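PDB 2HWJ: hypothetical protein Atu1540 from Agrobacterium tumefaciens str. C58, which is of unknown function but probably belongs to the ParB-like nuclease family. Local coordinates for residues R137-Y149 / F178-K190. Sequence-based numbering, arbitrary orientation.
Sequences RSLAGALRMAGGY and FDDALAEAMKLAK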
loop_
_atom_site.group_PDB
_atom_site.type_symbol
_atom_site.label_atom_id
_atom_site.label_comp_id
_atom_site.label_asym_id
_atom_site.label_seq_id
_atom_site.Cartn_x
_atom_site.Cartn_y
_atom_site.Cartn_z
ATOM N N ARG A 137 -23.160 0.918 9.833
ATOM C CA ARG A 137 -22.027 1.755 9.653
ATOM C C ARG A 137 -21.754 2.570 10.944
ATOM O O ARG A 137 -20.561 2.771 11.310
ATOM C CB ARG A 137 -22.213 2.616 8.449
ATOM C CG ARG A 137 -21.106 3.568 8.233
ATOM C CD ARG A 137 -19.840 2.854 8.008
ATOM N NE ARG A 137 -18.765 3.794 7.814
ATOM C CZ ARG A 137 -18.211 4.495 8.807
ATOM N NH1 ARG A 137 -18.662 4.353 10.049
ATOM N NH2 ARG A 137 -17.231 5.359 8.559
ATOM N N SER A 138 -22.812 3.017 11.655
ATOM C CA SER A 138 -22.606 3.842 12.861
ATOM C C SER A 138 -22.068 3.003 13.969
ATOM O O SER A 138 -21.217 3.431 14.766
ATOM C CB SER A 138 -23.885 4.405 13.368
ATOM O OG SER A 138 -24.423 5.320 12.474
ATOM N N LEU A 139 -22.613 1.803 14.056
ATOM C CA LEU A 139 -22.149 0.873 15.061
ATOM C C LEU A 139 -20.661 0.581 14.847
ATOM O O LEU A 139 -19.900 0.730 15.786
ATOM C CB LEU A 139 -22.952 -0.424 15.023
ATOM C CG LEU A 139 -22.619 -1.334 16.211
ATOM C CD1 LEU A 139 -23.031 -0.731 17.568
ATOM C CD2 LEU A 139 -23.175 -2.700 16.049
ATOM N N ALA A 140 -20.265 0.204 13.615
ATOM C CA ALA A 140 -18.890 -0.036 13.304
ATOM C C ALA A 140 -18.019 1.216 13.627
ATOM O O ALA A 140 -16.930 1.095 14.169
ATOM C CB ALA A 140 -18.743 -0.487 11.891
ATOM N N GLY A 141 -18.503 2.418 13.371
ATOM C CA GLY A 141 -17.712 3.643 13.743
ATOM C C GLY A 141 -17.492 3.663 15.242
ATOM O O GLY A 141 -16.358 3.846 15.725
ATOM N N ALA A 142 -18.555 3.397 15.999
ATOM C CA ALA A 142 -18.540 3.690 17.411
ATOM C C ALA A 142 -17.645 2.666 18.013
ATOM O O ALA A 142 -16.902 2.984 18.954
ATOM C CB ALA A 142 -19.878 3.570 17.968
ATOM N N LEU A 143 -17.665 1.465 17.425
ATOM C CA LEU A 143 -16.859 0.332 17.853
ATOM C C LEU A 143 -15.420 0.706 17.815
ATOM O O LEU A 143 -14.661 0.398 18.740
ATOM C CB LEU A 143 -16.978 -0.799 16.865
ATOM C CG LEU A 143 -16.936 -2.286 17.179
ATOM C CD1 LEU A 143 -16.433 -3.044 15.953
ATOM C CD2 LEU A 143 -16.110 -2.611 18.335
ATOM N N ARG A 144 -15.030 1.377 16.732
ATOM C CA ARG A 144 -13.647 1.673 16.591
ATOM C C ARG A 144 -13.290 2.725 17.605
ATOM O O ARG A 144 -12.231 2.673 18.213
ATOM C CB ARG A 144 -13.298 2.150 15.212
ATOM C CG ARG A 144 -11.795 2.064 14.980
ATOM C CD ARG A 144 -11.251 3.101 14.029
ATOM N NE ARG A 144 -12.314 3.649 13.219
ATOM C CZ ARG A 144 -12.607 4.937 13.205
ATOM N NH1 ARG A 144 -11.847 5.760 13.928
ATOM N NH2 ARG A 144 -13.637 5.386 12.462
HETATM N N MSE A 145 -14.212 3.657 17.783
HETATM C CA MSE A 145 -13.989 4.799 18.580
HETATM C C MSE A 145 -13.823 4.285 19.973
HETATM O O MSE A 145 -13.243 4.969 20.843
HETATM C CB MSE A 145 -15.224 5.621 18.505
HETATM C CG MSE A 145 -14.993 7.048 18.587
HETATM SE SE MSE A 145 -15.955 7.884 17.072
HETATM C CE MSE A 145 -14.466 9.261 16.689
ATOM N N ALA A 146 -14.331 3.072 20.206
ATOM C CA ALA A 146 -14.285 2.527 21.561
ATOM C C ALA A 146 -13.015 1.733 21.805
ATOM O O ALA A 146 -12.604 1.533 22.929
ATOM C CB ALA A 146 -15.541 1.707 21.897
ATOM N N GLY A 147 -12.381 1.267 20.756
ATOM C CA GLY A 147 -11.108 0.619 20.920
ATOM C C GLY A 147 -11.287 -0.801 20.484
ATOM O O GLY A 147 -10.487 -1.614 20.778
ATOM N N GLY A 148 -12.341 -1.107 19.769
ATOM C CA GLY A 148 -12.505 -2.429 19.276
ATOM C C GLY A 148 -11.630 -2.865 18.114
ATOM O O GLY A 148 -11.412 -4.072 17.991
ATOM N N TYR A 149 -11.163 -1.960 17.239
ATOM C CA TYR A 149 -10.164 -2.336 16.206
ATOM C C TYR A 149 -9.331 -1.123 15.871
ATOM O O TYR A 149 -9.622 -0.038 16.379
ATOM C CB TYR A 149 -10.750 -2.972 14.931
ATOM C CG TYR A 149 -11.817 -2.136 14.243
ATOM C CD1 TYR A 149 -11.519 -1.286 13.192
ATOM C CD2 TYR A 149 -13.157 -2.183 14.689
ATOM C CE1 TYR A 149 -12.545 -0.503 12.601
ATOM C CE2 TYR A 149 -14.128 -1.404 14.132
ATOM C CZ TYR A 149 -13.844 -0.588 13.099
ATOM O OH TYR A 149 -14.898 0.162 12.574
ATOM N N PHE A 178 -28.566 1.149 21.511
ATOM C CA PHE A 178 -27.312 1.299 20.863
ATOM C C PHE A 178 -26.147 0.762 21.699
ATOM O O PHE A 178 -25.268 0.038 21.185
ATOM C CB PHE A 178 -27.066 2.764 20.515
ATOM C CG PHE A 178 -25.969 2.925 19.537
ATOM C CD1 PHE A 178 -26.215 2.711 18.178
ATOM C CD2 PHE A 178 -24.664 3.160 19.960
ATOM C CE1 PHE A 178 -25.186 2.816 17.223
ATOM C CE2 PHE A 178 -23.632 3.232 19.034
ATOM C CZ PHE A 178 -23.908 3.062 17.633
ATOM N N ASP A 179 -26.132 1.120 22.991
ATOM C CA ASP A 179 -24.981 0.816 23.826
ATOM C C ASP A 179 -24.909 -0.662 24.099
ATOM O O ASP A 179 -23.818 -1.204 24.119
ATOM C CB ASP A 179 -24.944 1.682 25.075
ATOM C CG ASP A 179 -24.673 3.178 24.748
ATOM O OD1 ASP A 179 -23.573 3.559 24.183
ATOM O OD2 ASP A 179 -25.578 3.981 25.073
ATOM N N ASP A 180 -26.056 -1.323 24.222
ATOM C CA ASP A 180 -26.065 -2.771 24.278
ATOM C C ASP A 180 -25.679 -3.393 22.939
ATOM O O ASP A 180 -25.121 -4.483 22.905
ATOM C CB ASP A 180 -27.425 -3.301 24.667
ATOM C CG ASP A 180 -27.836 -2.854 26.008
ATOM O OD1 ASP A 180 -26.971 -2.366 26.766
ATOM O OD2 ASP A 180 -29.025 -2.977 26.313
ATOM N N ALA A 181 -25.994 -2.740 21.823
ATOM C CA ALA A 181 -25.505 -3.280 20.562
ATOM C C ALA A 181 -23.986 -3.093 20.495
ATOM O O ALA A 181 -23.291 -3.926 19.913
ATOM C CB ALA A 181 -26.175 -2.633 19.378
ATOM N N LEU A 182 -23.485 -2.030 21.120
ATOM C CA LEU A 182 -22.095 -1.696 21.040
ATOM C C LEU A 182 -21.382 -2.711 21.891
ATOM O O LEU A 182 -20.344 -3.254 21.502
ATOM C CB LEU A 182 -21.869 -0.304 21.643
ATOM C CG LEU A 182 -20.728 0.539 21.127
ATOM C CD1 LEU A 182 -20.305 1.571 22.158
ATOM C CD2 LEU A 182 -19.556 -0.324 20.668
ATOM N N ALA A 183 -21.992 -2.997 23.045
ATOM C CA ALA A 183 -21.409 -3.930 24.024
ATOM C C ALA A 183 -21.263 -5.312 23.398
ATOM O O ALA A 183 -20.254 -5.982 23.599
ATOM C CB ALA A 183 -22.243 -3.967 25.391
ATOM N N GLU A 184 -22.254 -5.709 22.612
ATOM C CA GLU A 184 -22.154 -6.945 21.875
ATOM C C GLU A 184 -21.026 -6.932 20.866
ATOM O O GLU A 184 -20.255 -7.891 20.810
ATOM C CB GLU A 184 -23.486 -7.314 21.215
ATOM C CG GLU A 184 -24.216 -8.278 22.109
ATOM C CD GLU A 184 -24.929 -9.444 21.370
ATOM O OE1 GLU A 184 -24.572 -9.766 20.175
ATOM O OE2 GLU A 184 -25.839 -10.057 22.040
ATOM N N ALA A 185 -20.953 -5.857 20.095
ATOM C CA ALA A 185 -19.976 -5.706 19.066
ATOM C C ALA A 185 -18.577 -5.814 19.642
ATOM O O ALA A 185 -17.630 -6.435 19.074
ATOM C CB ALA A 185 -20.138 -4.332 18.414
HETATM N N MSE A 186 -18.448 -5.174 20.792
HETATM C CA MSE A 186 -17.206 -5.191 21.536
HETATM C C MSE A 186 -16.832 -6.636 21.985
HETATM O O MSE A 186 -15.671 -7.051 21.878
HETATM C CB MSE A 186 -17.326 -4.195 22.670
HETATM C CG MSE A 186 -16.123 -4.029 23.478
HETATM SE SE MSE A 186 -14.578 -3.511 22.402
HETATM C CE MSE A 186 -13.292 -3.263 23.921
ATOM N N LYS A 187 -17.812 -7.410 22.463
ATOM C CA LYS A 187 -17.558 -8.826 22.736
ATOM C C LYS A 187 -17.186 -9.547 21.410
ATOM O O LYS A 187 -16.374 -10.473 21.435
ATOM C CB LYS A 187 -18.740 -9.458 23.431
ATOM C CG LYS A 187 -18.764 -10.929 23.576
ATOM C CD LYS A 187 -19.589 -11.212 24.877
ATOM C CE LYS A 187 -20.135 -12.632 25.022
ATOM N NZ LYS A 187 -21.641 -12.617 24.898
ATOM N N LEU A 188 -17.709 -9.112 20.261
ATOM C CA LEU A 188 -17.454 -9.905 19.110
ATOM C C LEU A 188 -16.072 -9.554 18.523
ATOM O O LEU A 188 -15.288 -10.459 18.136
ATOM C CB LEU A 188 -18.564 -9.748 18.075
ATOM C CG LEU A 188 -19.933 -10.430 18.250
ATOM C CD1 LEU A 188 -20.977 -9.527 17.682
ATOM C CD2 LEU A 188 -20.076 -11.873 17.689
ATOM N N ALA A 189 -15.804 -8.240 18.420
ATOM C CA ALA A 189 -14.526 -7.719 17.938
ATOM C C ALA A 189 -13.329 -8.521 18.529
ATOM O O ALA A 189 -12.415 -8.950 17.800
ATOM C CB ALA A 189 -14.425 -6.317 18.324
ATOM N N LYS A 190 -13.352 -8.702 19.843
ATOM C CA LYS A 190 -12.369 -9.455 20.558
ATOM C C LYS A 190 -12.410 -10.961 20.317
ATOM O O LYS A 190 -11.595 -11.681 20.858
ATOM C CB LYS A 190 -12.570 -9.267 22.096
ATOM C CG LYS A 190 -12.347 -7.837 22.673
ATOM C CD LYS A 190 -10.985 -7.123 22.180
ATOM C CE LYS A 190 -11.189 -5.939 21.169
ATOM N NZ LYS A 190 -10.272 -4.817 21.562
#
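Phe178 lays its ring against helix 135-146. With CG anti to the backbone N (chi1 -165°), the ring reaches Leu139 and Ala142. Leu139 CD1 lies over one ring face, a CH-pi contact 4.3 Å from the centroid of the Phe178 ring. Ala142 CB meets the ring edge at Phe178 CE2, 3.9 Å away. Leu139 is a knob in a hole made by Phe178, Ala181, Leu182 and Ala185. Ala181 CB touches Leu139 CD1. Leu182 offers its backbone, with CA 3.7 Å from Leu139 CD1, while its own CD2 reaches back to Leu143 CA. Ala185 CB touches both Leu139 CD2 and Leu143 CG, 4.0 Å from the latter. Met186, a selenomethionine, bends at chi2 and brings SE to 3.9 Å from Gly148 CA. Ala189 CB touches Leu143 CD2 and Gly148 O. Lys190 curls back, and its NZ makes a weak hydrogen bond of 3.3 Å to Gly147 O. Gly147, just after helix 135-146, has positive phi and completes a Schellman motif. The axes of 137-146 and 178-189 cross at -64° with a closest approach of 9.8 Å. This is largely apolar helix packing, away from the four-stranded sheet. Helix 157-166 also packs on Leu143 and Ala185, and helix 171-176 covers Ala181.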